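Local coordinates for 26.7 kDa salivary protein (Phlebotomus duboscqi, PDB 6MT7) that binds and sequesters cysteinyl leukotrienes and a thromboxane A2 analogue, inhibiting platelet aggregation and so modulating blood feeding of the sand fly on vertebrate hosts, at residues 17-22 / 43-48. Sequence-based numbering, arbitrary orientation.
With TRT (fragment of triton X-100), chain C.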
loop_
_atom_site.group_PDB
_atom_site.type_symbol
_atom_site.label_atom_id
_atom_site.label_comp_id
_atom_site.label_asym_id
_atom_site.label_seq_id
_atom_site.Cartn_x
_atom_site.Cartn_y
_atom_site.Cartn_z
ATOM N N THR A 17 5.167 4.112 0.366
ATOM C CA THR A 17 4.241 5.168 -0.033
ATOM C C THR A 17 3.924 6.085 1.139
ATOM O O THR A 17 3.930 7.319 0.999
ATOM C CB THR A 17 2.971 4.538 -0.606
ATOM O OG1 THR A 17 3.316 3.840 -1.807
ATOM C CG2 THR A 17 1.890 5.588 -0.911
ATOM N N CYS A 18 3.668 5.501 2.310
ATOM C CA CYS A 18 3.370 6.320 3.478
ATOM C C CYS A 18 4.576 7.131 3.937
ATOM O O CYS A 18 4.406 8.252 4.435
ATOM C CB CYS A 18 2.844 5.420 4.595
ATOM S SG CYS A 18 1.217 4.799 4.109
ATOM N N GLN A 19 5.789 6.582 3.803
ATOM C CA GLN A 19 6.991 7.350 4.118
ATOM C C GLN A 19 7.145 8.532 3.177
ATOM O O GLN A 19 7.563 9.621 3.597
ATOM C CB GLN A 19 8.218 6.456 4.032
ATOM C CG GLN A 19 8.366 5.528 5.214
ATOM C CD GLN A 19 9.339 4.408 4.924
ATOM O OE1 GLN A 19 10.177 4.511 4.020
ATOM N NE2 GLN A 19 9.226 3.322 5.678
ATOM N N ARG A 20 6.821 8.340 1.898
ATOM C CA ARG A 20 6.909 9.468 0.977
ATOM C C ARG A 20 5.866 10.526 1.296
ATOM O O ARG A 20 6.129 11.724 1.146
ATOM C CB ARG A 20 6.766 8.978 -0.462
ATOM C CG ARG A 20 8.008 8.236 -0.948
ATOM C CD ARG A 20 8.090 8.256 -2.441
ATOM N NE ARG A 20 9.200 7.463 -2.957
ATOM C CZ ARG A 20 10.410 7.947 -3.213
ATOM N NH1 ARG A 20 10.668 9.232 -2.986
ATOM N NH2 ARG A 20 11.347 7.151 -3.716
ATOM N N GLN A 21 4.688 10.116 1.752
ATOM C CA GLN A 21 3.666 11.094 2.088
ATOM C C GLN A 21 3.983 11.865 3.365
ATOM O O GLN A 21 3.345 12.891 3.614
ATOM C CB GLN A 21 2.305 10.395 2.169
ATOM C CG GLN A 21 1.929 9.846 0.783
ATOM C CD GLN A 21 0.558 9.202 0.684
ATOM O OE1 GLN A 21 -0.178 9.075 1.677
ATOM N NE2 GLN A 21 0.209 8.783 -0.530
ATOM N N SER A 22 4.965 11.428 4.152
ATOM C CA SER A 22 5.407 12.143 5.349
ATOM C C SER A 22 6.917 12.348 5.334
ATOM O O SER A 22 7.579 12.254 6.368
ATOM C CB SER A 22 5.002 11.405 6.626
ATOM O OG SER A 22 3.590 11.239 6.721
ATOM N N HIS A 43 1.902 9.451 14.229
ATOM C CA HIS A 43 0.511 9.010 14.309
ATOM C C HIS A 43 -0.080 8.852 12.917
ATOM O O HIS A 43 -0.704 7.837 12.611
ATOM C CB HIS A 43 -0.350 9.993 15.107
ATOM C CG HIS A 43 0.140 10.259 16.498
ATOM N ND1 HIS A 43 -0.296 11.338 17.240
ATOM C CD2 HIS A 43 1.021 9.594 17.283
ATOM C CE1 HIS A 43 0.297 11.325 18.421
ATOM N NE2 HIS A 43 1.104 10.280 18.471
ATOM N N CYS A 44 0.091 9.864 12.062
ATOM C CA CYS A 44 -0.557 9.797 10.761
ATOM C C CYS A 44 0.164 8.854 9.814
ATOM O O CYS A 44 -0.477 8.243 8.951
ATOM C CB CYS A 44 -0.681 11.196 10.157
ATOM S SG CYS A 44 -1.979 12.145 11.025
ATOM N N TYR A 45 1.475 8.680 9.991
ATOM C CA TYR A 45 2.190 7.646 9.249
ATOM C C TYR A 45 1.638 6.256 9.573
ATOM O O TYR A 45 1.443 5.421 8.672
ATOM C CB TYR A 45 3.684 7.737 9.575
ATOM C CG TYR A 45 4.513 6.584 9.061
ATOM C CD1 TYR A 45 4.662 6.371 7.697
ATOM C CD2 TYR A 45 5.157 5.725 9.944
ATOM C CE1 TYR A 45 5.428 5.310 7.212
ATOM C CE2 TYR A 45 5.922 4.658 9.471
ATOM C CZ TYR A 45 6.056 4.462 8.111
ATOM O OH TYR A 45 6.813 3.406 7.655
ATOM N N VAL A 46 1.356 6.003 10.856
ATOM C CA VAL A 46 0.846 4.701 11.282
ATOM C C VAL A 46 -0.548 4.459 10.705
ATOM O O VAL A 46 -0.840 3.385 10.167
ATOM C CB VAL A 46 0.866 4.613 12.822
ATOM C CG1 VAL A 46 -0.035 3.468 13.321
ATOM C CG2 VAL A 46 2.325 4.432 13.319
ATOM N N LYS A 47 -1.428 5.461 10.790
ATOM C CA LYS A 47 -2.740 5.325 10.162
ATOM C C LYS A 47 -2.613 5.047 8.668
ATOM O O LYS A 47 -3.309 4.181 8.126
ATOM C CB LYS A 47 -3.568 6.589 10.372
ATOM C CG LYS A 47 -4.924 6.489 9.721
ATOM C CD LYS A 47 -5.780 7.729 9.969
ATOM C CE LYS A 47 -7.156 7.579 9.323
ATOM N NZ LYS A 47 -7.922 8.871 9.362
ATOM N N CYS A 48 -1.730 5.785 7.991
ATOM C CA CYS A 48 -1.523 5.598 6.558
ATOM C C CYS A 48 -1.132 4.162 6.242
ATOM O O CYS A 48 -1.637 3.575 5.275
ATOM C CB CYS A 48 -0.440 6.565 6.060
ATOM S SG CYS A 48 0.021 6.472 4.277
HETATM C C25 TRT C . 14.661 2.675 2.623
HETATM O O24 TRT C . 13.668 1.706 2.943
HETATM C C23 TRT C . 13.158 1.830 4.271
HETATM C C22 TRT C . 11.879 1.007 4.340
HETATM O O21 TRT C . 11.378 0.886 5.672
HETATM C C20 TRT C . 10.232 0.043 5.642
HETATM C C19 TRT C . 9.782 -0.254 7.061
HETATM O O18 TRT C . 8.906 0.781 7.498
HETATM C C17 TRT C . 9.281 1.207 8.792
HETATM C C16 TRT C . 8.296 0.697 9.824
HETATM O O15 TRT C . 7.127 1.523 9.866
HETATM C C12 TRT C . 5.963 1.012 10.412
HETATM C C13 TRT C . 6.016 -0.004 11.360
HETATM C C14 TRT C . 4.839 -0.523 11.911
HETATM C C11 TRT C . 4.728 1.508 10.013
HETATM C C10 TRT C . 3.557 0.995 10.562
HETATM C C9 TRT C . 3.598 -0.021 11.509
HETATM C C6 TRT C . 2.312 -0.553 12.070
HETATM C C8 TRT C . 2.155 0.076 13.449
HETATM C C7 TRT C . 1.143 -0.076 11.213
HETATM C C5 TRT C . 2.381 -2.088 12.238
HETATM C C1 TRT C . 2.327 -3.075 11.050
HETATM C C2 TRT C . 3.139 -2.683 9.821
HETATM C C4 TRT C . 2.876 -4.405 11.551
HETATM C C3 TRT C . 0.910 -3.377 10.581
#
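Cys18 and Cys48 tie two helical segments together through a disulfide, SG to SG 2.1 Å with a chi3 of -83°. The two cysteines reach it differently: SG of Cys18 stands anti to its own carbonyl carbon, while SG of Cys48 is anti to its backbone N (chi1 178°). Beside the sulfur bridge, CB of Cys18 lies 3.7 Å from CE1 of Tyr45, approaching the phenol ring obliquely.

Tyr45 and Gln19 run side by side and point the same way, into the ligand pocket, with amide and ring planes 41° apart. CG of Gln19 rests 3.6 Å from CE1 of Tyr45, and farther out NE2 of Gln19 gives a nearly straight hydrogen bond to OH of Tyr45 (3.1 Å), the oxygen lying in the amide plane. Tyr45 OH in turn donates to ether oxygen O15 of the Triton fragment at 2.9 Å, while Gln19 NE2 also donates to O21 of its polyether chain at 3.3 Å. The phenol hydroxyl thus accepts from the glutamine and donates to the ligand. Arg16 NH1 holds the other amide atom, OE1 of Gln19, which fixes which way the amide is turned. Tyr45 probably also takes part in binding thromboxane A2, as does Trp31, whose ring stacks against it.

The disulfide joins helix 8-21 near its C-terminal end to helix 40-52, and the axes of the two short helical segments come within 9.3 Å and run roughly antiparallel, within the odorant-binding-protein fold. Helix 28-32 packs against Gln19 through Tyr32, and a second disulfide, Cys44 to Cys94, links helix 40-52 to helix 94-106.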